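Local structure of KLLA0B12012p (Kluyveromyces lactis, 6Y3P) at residues 26-31 with 373-378; 220-225 with 364-369. The protein binds the mRNA decapping enzyme Dcp2 as Pby1, whose C-terminal domain, described here, has the ATP-grasp fold and probably binds ATP. All coordinates share one frame; numbering follows the deposited sequence.

Contact 1: residues 26-31 with 373-378. With SO4 (sulfate ion), chain B.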
ATOM      1  N   ARG A  26      -9.099 -13.185  20.458  1.00 61.37           N
ATOM      2  CA  ARG A  26      -9.793 -12.320  21.432  1.00 61.59           C
ATOM      3  C   ARG A  26     -10.983 -11.618  20.754  1.00 65.74           C
ATOM      4  O   ARG A  26     -12.088 -11.586  21.301  1.00 66.10           O
ATOM      5  CB  ARG A  26      -8.835 -11.290  22.045  1.00 57.98           C
ATOM      6  CG  ARG A  26      -7.730 -11.942  22.888  1.00 61.89           C
ATOM      7  CD  ARG A  26      -6.906 -10.910  23.652  1.00 60.63           C
ATOM      8  NE  ARG A  26      -5.975 -10.156  22.799  1.00 57.91           N
ATOM      9  CZ  ARG A  26      -4.728 -10.536  22.512  1.00 70.60           C
ATOM     10  NH1 ARG A  26      -4.250 -11.686  22.976  1.00 54.04           N
ATOM     11  NH2 ARG A  26      -3.958  -9.774  21.744  1.00 55.63           N
ATOM     12  N   SER A  27     -10.753 -11.131  19.532  1.00 60.59           N
ATOM     13  CA  SER A  27     -11.737 -10.460  18.712  1.00 59.50           C
ATOM     14  C   SER A  27     -12.862 -11.419  18.267  1.00 64.26           C
ATOM     15  O   SER A  27     -14.029 -11.030  18.317  1.00 63.34           O
ATOM     16  CB  SER A  27     -11.051  -9.810  17.524  1.00 60.98           C
ATOM     17  OG  SER A  27     -11.946  -8.880  16.958  1.00 73.91           O
ATOM     18  N   PHE A  28     -12.522 -12.669  17.854  1.00 61.48           N
ATOM     19  CA  PHE A  28     -13.535 -13.668  17.480  1.00 62.93           C
ATOM     20  C   PHE A  28     -14.385 -14.052  18.703  1.00 68.95           C
ATOM     21  O   PHE A  28     -15.610 -14.132  18.586  1.00 69.67           O
ATOM     22  CB  PHE A  28     -12.918 -14.929  16.816  1.00 64.99           C
ATOM     23  CG  PHE A  28     -12.397 -14.731  15.404  1.00 65.51           C
ATOM     24  CD1 PHE A  28     -13.100 -13.950  14.484  1.00 67.68           C
ATOM     25  CD2 PHE A  28     -11.235 -15.365  14.977  1.00 67.31           C
ATOM     26  CE1 PHE A  28     -12.618 -13.763  13.178  1.00 67.38           C
ATOM     27  CE2 PHE A  28     -10.747 -15.168  13.673  1.00 69.19           C
ATOM     28  CZ  PHE A  28     -11.439 -14.364  12.785  1.00 66.26           C
ATOM     29  N   ARG A  29     -13.733 -14.221  19.877  1.00 65.43           N
ATOM     30  CA  ARG A  29     -14.355 -14.545  21.166  1.00 66.52           C
ATOM     31  C   ARG A  29     -15.363 -13.471  21.591  1.00 71.56           C
ATOM     32  O   ARG A  29     -16.502 -13.793  21.960  1.00 73.19           O
ATOM     33  CB  ARG A  29     -13.269 -14.671  22.264  1.00 66.26           C
ATOM     34  CG  ARG A  29     -13.108 -16.066  22.872  1.00 82.99           C
ATOM     35  CD  ARG A  29     -14.087 -16.368  24.009  1.00 99.78           C
ATOM     36  NE  ARG A  29     -13.715 -15.724  25.275  1.00112.10           N
ATOM     37  CZ  ARG A  29     -14.331 -15.929  26.439  1.00126.84           C
ATOM     38  NH1 ARG A  29     -15.352 -16.776  26.519  1.00109.65           N
ATOM     39  NH2 ARG A  29     -13.926 -15.294  27.531  1.00117.51           N
ATOM     40  N   LYS A  30     -14.934 -12.197  21.534  1.00 66.26           N
ATOM     41  CA  LYS A  30     -15.696 -11.029  21.964  1.00 66.31           C
ATOM     42  C   LYS A  30     -16.902 -10.678  21.083  1.00 71.82           C
ATOM     43  O   LYS A  30     -17.992 -10.463  21.621  1.00 72.99           O
ATOM     44  CB  LYS A  30     -14.756  -9.826  22.097  1.00 67.78           C
ATOM     45  CG  LYS A  30     -15.328  -8.645  22.873  1.00 91.67           C
ATOM     46  CD  LYS A  30     -14.500  -7.372  22.692  1.00100.30           C
ATOM     47  CE  LYS A  30     -13.387  -7.246  23.702  1.00117.17           C
ATOM     48  NZ  LYS A  30     -12.661  -5.957  23.561  1.00129.35           N
ATOM     49  N   HIS A  31     -16.717 -10.600  19.754  1.00 67.82           N
ATOM     50  CA  HIS A  31     -17.774 -10.145  18.849  1.00 67.70           C
ATOM     51  C   HIS A  31     -18.558 -11.252  18.156  1.00 71.74           C
ATOM     52  O   HIS A  31     -19.611 -10.970  17.573  1.00 70.59           O
ATOM     53  CB  HIS A  31     -17.217  -9.145  17.821  1.00 67.26           C
ATOM     54  CG  HIS A  31     -16.480  -8.014  18.448  1.00 70.14           C
ATOM     55  ND1 HIS A  31     -17.109  -7.131  19.310  1.00 72.44           N
ATOM     56  CD2 HIS A  31     -15.181  -7.661  18.331  1.00 71.16           C
ATOM     57  CE1 HIS A  31     -16.177  -6.279  19.695  1.00 71.05           C
ATOM     58  NE2 HIS A  31     -15.002  -6.557  19.133  1.00 70.82           N
ATOM     59  N   ILE A 373     -17.067  -5.125  12.647  1.00 51.71           N
ATOM     60  CA  ILE A 373     -17.715  -4.337  11.583  1.00 50.02           C
ATOM     61  C   ILE A 373     -17.829  -5.093  10.252  1.00 52.67           C
ATOM     62  O   ILE A 373     -18.848  -4.978   9.561  1.00 52.39           O
ATOM     63  CB  ILE A 373     -16.991  -2.953  11.437  1.00 52.05           C
ATOM     64  CG1 ILE A 373     -17.167  -2.125  12.736  1.00 52.25           C
ATOM     65  CG2 ILE A 373     -17.460  -2.155  10.180  1.00 51.93           C
ATOM     66  CD1 ILE A 373     -16.211  -0.998  12.932  1.00 63.80           C
ATOM     67  N   CYS A 374     -16.787  -5.832   9.883  1.00 48.79           N
ATOM     68  CA  CYS A 374     -16.742  -6.553   8.608  1.00 48.01           C
ATOM     69  C   CYS A 374     -17.137  -8.034   8.719  1.00 52.64           C
ATOM     70  O   CYS A 374     -17.858  -8.544   7.849  1.00 51.75           O
ATOM     71  CB  CYS A 374     -15.368  -6.387   7.961  1.00 47.29           C
ATOM     72  SG  CYS A 374     -14.803  -4.665   7.818  1.00 50.02           S
ATOM     73  N   VAL A 375     -16.635  -8.732   9.773  1.00 48.62           N
ATOM     74  CA  VAL A 375     -16.869 -10.164   9.946  1.00 47.20           C
ATOM     75  C   VAL A 375     -18.276 -10.435  10.464  1.00 51.29           C
ATOM     76  O   VAL A 375     -18.914 -11.322   9.931  1.00 51.54           O
ATOM     77  CB  VAL A 375     -15.754 -10.862  10.787  1.00 49.40           C
ATOM     78  CG1 VAL A 375     -16.054 -12.358  11.023  1.00 49.45           C
ATOM     79  CG2 VAL A 375     -14.388 -10.681  10.127  1.00 47.46           C
ATOM     80  N   ARG A 376     -18.755  -9.718  11.498  1.00 48.91           N
ATOM     81  CA  ARG A 376     -20.105  -9.939  12.058  1.00 50.15           C
ATOM     82  C   ARG A 376     -21.213  -9.974  10.966  1.00 54.96           C
ATOM     83  O   ARG A 376     -21.949 -10.964  10.931  1.00 54.13           O
ATOM     84  CB  ARG A 376     -20.441  -8.906  13.161  1.00 50.18           C
ATOM     85  CG  ARG A 376     -19.976  -9.271  14.568  1.00 55.24           C
ATOM     86  CD  ARG A 376     -20.334  -8.167  15.564  1.00 56.20           C
ATOM     87  NE  ARG A 376     -21.780  -7.915  15.601  1.00 64.21           N
ATOM     88  CZ  ARG A 376     -22.631  -8.506  16.434  1.00 75.22           C
ATOM     89  NH1 ARG A 376     -22.194  -9.370  17.340  1.00 61.48           N
ATOM     90  NH2 ARG A 376     -23.923  -8.227  16.375  1.00 70.57           N
ATOM     91  N   PRO A 377     -21.276  -8.991  10.009  1.00 52.90           N
ATOM     92  CA  PRO A 377     -22.321  -9.022   8.968  1.00 53.60           C
ATOM     93  C   PRO A 377     -22.337 -10.227   8.008  1.00 57.90           C
ATOM     94  O   PRO A 377     -23.388 -10.520   7.436  1.00 56.48           O
ATOM     95  CB  PRO A 377     -22.081  -7.715   8.209  1.00 54.89           C
ATOM     96  CG  PRO A 377     -21.461  -6.835   9.183  1.00 58.23           C
ATOM     97  CD  PRO A 377     -20.515  -7.730   9.906  1.00 53.78           C
ATOM     98  N   MET A 378     -21.215 -10.942   7.843  1.00 56.09           N
ATOM     99  CA  MET A 378     -21.234 -12.110   6.966  1.00 56.44           C
ATOM    100  C   MET A 378     -21.813 -13.324   7.703  1.00 64.70           C
ATOM    101  O   MET A 378     -22.108 -14.336   7.076  1.00 64.82           O
ATOM    102  CB  MET A 378     -19.887 -12.396   6.249  1.00 57.75           C
ATOM    103  CG  MET A 378     -18.628 -11.993   7.000  1.00 59.60           C
ATOM    104  SD  MET A 378     -17.061 -12.116   6.084  1.00 61.68           S
ATOM    105  CE  MET A 378     -17.457 -11.055   4.596  1.00 58.14           C
TER
HETATM  106  S   SO4 B 801      -0.844 -11.842  22.168  1.00 90.13           S
HETATM  107  O1  SO4 B 801      -0.881 -10.868  21.067  1.00 90.98           O
HETATM  108  O2  SO4 B 801      -1.516 -11.285  23.337  1.00 91.02           O
HETATM  109  O3  SO4 B 801       0.537 -12.162  22.511  1.00 89.53           O
HETATM  110  O4  SO4 B 801      -1.510 -13.076  21.782  1.00 91.92           O
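Arg376 brings a charged side chain to the end of helix 21-31, where its NH1 donates to the backbone carbonyl of His31, NH1 to O 3.0 Å. The acceptor lies at the guanidinium edge and near its plane, while the bond is somewhat bent, with 151° at the hydrogen. Arginine suits the place twice over: its stem is long enough to run beside His31, CD lying 4.0 Å from the CB of that residue, and its positive charge probably favours the negative end of the helix dipole. The bend at chi3 (59°) turns the guanidinium off the line of the stem, and its NE binds Pro382 O. Helix 21-31 is the crossover of a beta-alpha-beta unit between the parallel strands 8-12 and 37-38; on its inner side Val375 CG1 meets the ring edge of Phe28 at CE1, 4.3 Å away, both side chains also packing on Phe50 of strand 48-52. A methionine in place of Arg376 would probably leave the carbonyls of His31 and Pro382 without the guanidinium that joins them. At the far end of the segment Arg26 pairs with Asp364 and holds a sulfate, probably from the crystallisation liquor, NH1 to O2 2.8 Å.

Contact 2: residues 220-225 with 364-369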
ATOM      1  N   TYR A 220      -3.313   0.944   7.363  1.00 43.00           N
ATOM      2  CA  TYR A 220      -4.074  -0.295   7.115  1.00 42.05           C
ATOM      3  C   TYR A 220      -5.457   0.051   6.600  1.00 43.86           C
ATOM      4  O   TYR A 220      -6.171   0.841   7.212  1.00 41.70           O
ATOM      5  CB  TYR A 220      -4.158  -1.197   8.343  1.00 43.60           C
ATOM      6  CG  TYR A 220      -2.786  -1.620   8.804  1.00 44.77           C
ATOM      7  CD1 TYR A 220      -2.009  -2.488   8.038  1.00 46.42           C
ATOM      8  CD2 TYR A 220      -2.237  -1.115   9.982  1.00 45.75           C
ATOM      9  CE1 TYR A 220      -0.726  -2.859   8.441  1.00 49.24           C
ATOM     10  CE2 TYR A 220      -0.958  -1.486  10.402  1.00 47.62           C
ATOM     11  CZ  TYR A 220      -0.213  -2.373   9.634  1.00 54.01           C
ATOM     12  OH  TYR A 220       1.041  -2.757  10.020  1.00 54.97           O
ATOM     13  N   VAL A 221      -5.801  -0.497   5.443  1.00 41.23           N
ATOM     14  CA  VAL A 221      -7.048  -0.247   4.750  1.00 41.14           C
ATOM     15  C   VAL A 221      -7.776  -1.572   4.619  1.00 46.25           C
ATOM     16  O   VAL A 221      -7.206  -2.515   4.084  1.00 46.21           O
ATOM     17  CB  VAL A 221      -6.776   0.407   3.377  1.00 44.25           C
ATOM     18  CG1 VAL A 221      -8.079   0.626   2.601  1.00 44.21           C
ATOM     19  CG2 VAL A 221      -6.013   1.716   3.531  1.00 43.66           C
ATOM     20  N   THR A 222      -9.020  -1.654   5.120  1.00 42.98           N
ATOM     21  CA  THR A 222      -9.806  -2.882   5.035  1.00 42.65           C
ATOM     22  C   THR A 222     -10.929  -2.713   4.050  1.00 46.08           C
ATOM     23  O   THR A 222     -11.734  -1.800   4.173  1.00 44.81           O
ATOM     24  CB  THR A 222     -10.299  -3.372   6.427  1.00 49.47           C
ATOM     25  OG1 THR A 222      -9.208  -3.416   7.337  1.00 50.86           O
ATOM     26  CG2 THR A 222     -10.960  -4.746   6.378  1.00 46.90           C
ATOM     27  N   CYS A 223     -10.962  -3.580   3.059  1.00 45.74           N
ATOM     28  CA  CYS A 223     -12.055  -3.683   2.101  1.00 47.52           C
ATOM     29  C   CYS A 223     -12.925  -4.764   2.605  1.00 48.75           C
ATOM     30  O   CYS A 223     -12.419  -5.820   2.941  1.00 46.97           O
ATOM     31  CB  CYS A 223     -11.549  -4.018   0.705  1.00 49.20           C
ATOM     32  SG  CYS A 223     -10.885  -2.601  -0.164  1.00 53.57           S
ATOM     33  N   SER A 224     -14.217  -4.534   2.616  1.00 47.32           N
ATOM     34  CA  SER A 224     -15.191  -5.527   3.052  1.00 48.26           C
ATOM     35  C   SER A 224     -16.319  -5.696   2.013  1.00 50.98           C
ATOM     36  O   SER A 224     -16.969  -4.715   1.658  1.00 49.87           O
ATOM     37  CB  SER A 224     -15.766  -5.138   4.409  1.00 51.64           C
ATOM     38  OG  SER A 224     -16.690  -6.135   4.808  1.00 65.02           O
ATOM     39  N   GLY A 225     -16.511  -6.931   1.544  1.00 48.69           N
ATOM     40  CA  GLY A 225     -17.547  -7.325   0.590  1.00 49.18           C
ATOM     41  C   GLY A 225     -17.516  -6.577  -0.728  1.00 54.42           C
ATOM     42  O   GLY A 225     -16.433  -6.256  -1.226  1.00 51.81           O
ATOM     43  N   ASP A 364      -4.440  -4.610  18.216  1.00 50.13           N
ATOM     44  CA  ASP A 364      -5.596  -5.186  18.928  1.00 49.99           C
ATOM     45  C   ASP A 364      -6.894  -4.473  18.549  1.00 53.85           C
ATOM     46  O   ASP A 364      -7.918  -5.117  18.358  1.00 55.85           O
ATOM     47  CB  ASP A 364      -5.403  -5.078  20.444  1.00 52.54           C
ATOM     48  CG  ASP A 364      -4.522  -6.127  21.081  1.00 63.58           C
ATOM     49  OD1 ASP A 364      -3.982  -6.980  20.341  1.00 63.04           O
ATOM     50  OD2 ASP A 364      -4.381  -6.105  22.328  1.00 74.41           O
ATOM     51  N   GLU A 365      -6.844  -3.149  18.437  1.00 49.05           N
ATOM     52  CA  GLU A 365      -7.993  -2.324  18.095  1.00 48.61           C
ATOM     53  C   GLU A 365      -8.319  -2.480  16.614  1.00 52.42           C
ATOM     54  O   GLU A 365      -9.485  -2.366  16.237  1.00 53.60           O
ATOM     55  CB  GLU A 365      -7.701  -0.858  18.449  1.00 49.69           C
ATOM     56  CG  GLU A 365      -8.887   0.060  18.208  1.00 61.75           C
ATOM     57  CD  GLU A 365      -8.651   1.545  18.374  1.00 72.06           C
ATOM     58  OE1 GLU A 365      -7.807   1.929  19.216  1.00 59.82           O
ATOM     59  OE2 GLU A 365      -9.355   2.324  17.693  1.00 69.92           O
ATOM     60  N   LEU A 366      -7.295  -2.754  15.779  1.00 47.14           N
ATOM     61  CA  LEU A 366      -7.493  -2.950  14.352  1.00 45.67           C
ATOM     62  C   LEU A 366      -8.342  -4.196  14.107  1.00 50.97           C
ATOM     63  O   LEU A 366      -9.352  -4.105  13.397  1.00 51.31           O
ATOM     64  CB  LEU A 366      -6.147  -3.029  13.592  1.00 44.17           C
ATOM     65  CG  LEU A 366      -6.140  -3.684  12.177  1.00 46.99           C
ATOM     66  CD1 LEU A 366      -6.958  -2.895  11.162  1.00 45.14           C
ATOM     67  CD2 LEU A 366      -4.736  -3.890  11.683  1.00 51.25           C
ATOM     68  N   PHE A 367      -7.928  -5.350  14.685  1.00 48.11           N
ATOM     69  CA  PHE A 367      -8.607  -6.639  14.498  1.00 48.40           C
ATOM     70  C   PHE A 367      -9.933  -6.684  15.223  1.00 53.30           C
ATOM     71  O   PHE A 367     -10.838  -7.332  14.731  1.00 54.69           O
ATOM     72  CB  PHE A 367      -7.695  -7.831  14.810  1.00 50.12           C
ATOM     73  CG  PHE A 367      -6.620  -7.924  13.756  1.00 51.49           C
ATOM     74  CD1 PHE A 367      -6.903  -8.437  12.493  1.00 54.48           C
ATOM     75  CD2 PHE A 367      -5.350  -7.401  13.985  1.00 55.05           C
ATOM     76  CE1 PHE A 367      -5.925  -8.459  11.493  1.00 55.46           C
ATOM     77  CE2 PHE A 367      -4.375  -7.407  12.976  1.00 56.88           C
ATOM     78  CZ  PHE A 367      -4.660  -7.964  11.751  1.00 54.60           C
ATOM     79  N   ASP A 368     -10.102  -5.878  16.279  1.00 51.11           N
ATOM     80  CA  ASP A 368     -11.369  -5.710  16.975  1.00 52.31           C
ATOM     81  C   ASP A 368     -12.410  -5.087  16.015  1.00 57.75           C
ATOM     82  O   ASP A 368     -13.517  -5.600  15.898  1.00 57.56           O
ATOM     83  CB  ASP A 368     -11.176  -4.819  18.208  1.00 55.31           C
ATOM     84  CG  ASP A 368     -12.309  -4.980  19.188  1.00 76.12           C
ATOM     85  OD1 ASP A 368     -12.355  -6.038  19.877  1.00 81.67           O
ATOM     86  OD2 ASP A 368     -13.223  -4.118  19.186  1.00 77.88           O
ATOM     87  N   ASP A 369     -12.013  -4.024  15.279  1.00 55.18           N
ATOM     88  CA  ASP A 369     -12.847  -3.313  14.319  1.00 54.79           C
ATOM     89  C   ASP A 369     -13.178  -4.146  13.113  1.00 59.15           C
ATOM     90  O   ASP A 369     -14.325  -4.127  12.670  1.00 59.06           O
ATOM     91  CB  ASP A 369     -12.177  -2.007  13.893  1.00 56.82           C
ATOM     92  CG  ASP A 369     -12.008  -0.985  15.014  1.00 71.38           C
ATOM     93  OD1 ASP A 369     -12.786  -1.042  15.998  1.00 73.82           O
ATOM     94  OD2 ASP A 369     -11.099  -0.119  14.902  1.00 76.57           O
TER
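Leu366 makes every contact of segment 364-369 with the strand, dividing its two methyls between Tyr220 and Thr222. CD2 rests against the root of the tyrosine ring, 4.1 Å from Tyr220 CD2, and approaches the ring plane obliquely, the two side chains crossing at about a right angle; the broad ring gives this methyl an apolar surface. The approach to Thr222 is looser, Leu366 CD1 ending 4.5 Å from Thr222 OG1, and the beta-branched threonine suits a strand. CG anti to the backbone N (chi1 160°) sets the leucine's fork between the two. No hydrogen bond joins the segments, and the nearest CA atoms, those of Tyr220 and Leu366, stay 8.4 Å apart. This is a helix lying on an antiparallel sheet of the ATP-grasp domain: strand 215-224 runs between 228-239 and 326-335, and helix 357-375 covers the face to which Tyr220 and Thr222 point, whereas Val221 points to the other. The buried side is dense, because Phe352 meets the rings of both Tyr220 and Phe367, and Tyr232 packs on Leu366. Elsewhere the helix is partly exposed and acidic: Glu365 forms a salt bridge with Arg234 of the neighbouring strand 228-239, while Asp364 and Asp368 lie on the flank facing helix 21-31.

Overall arrangement
Contacts 1 and 2 lie with their centres about 10 Å apart, on the same side of the chain's centre, and share helix 357-375. That helix is sandwiched between two units: the antiparallel sheet containing strand 215-224, and helix 21-31 of the N-terminal parallel-sheet unit. Along the chain, contact 2 is nested within the loop closed by contact 1, so residues from near the N-terminus meet the end of a helix late in the sequence. Polar bonds link the two sites directly: Ser27 OG lies 2.9 Å from Phe367 O, and His31 NE2 makes a weak bond to Asp368 OD1. The shared helix thereby joins the N-terminal parallel-sheet unit to the antiparallel sheet holding strand 215-224.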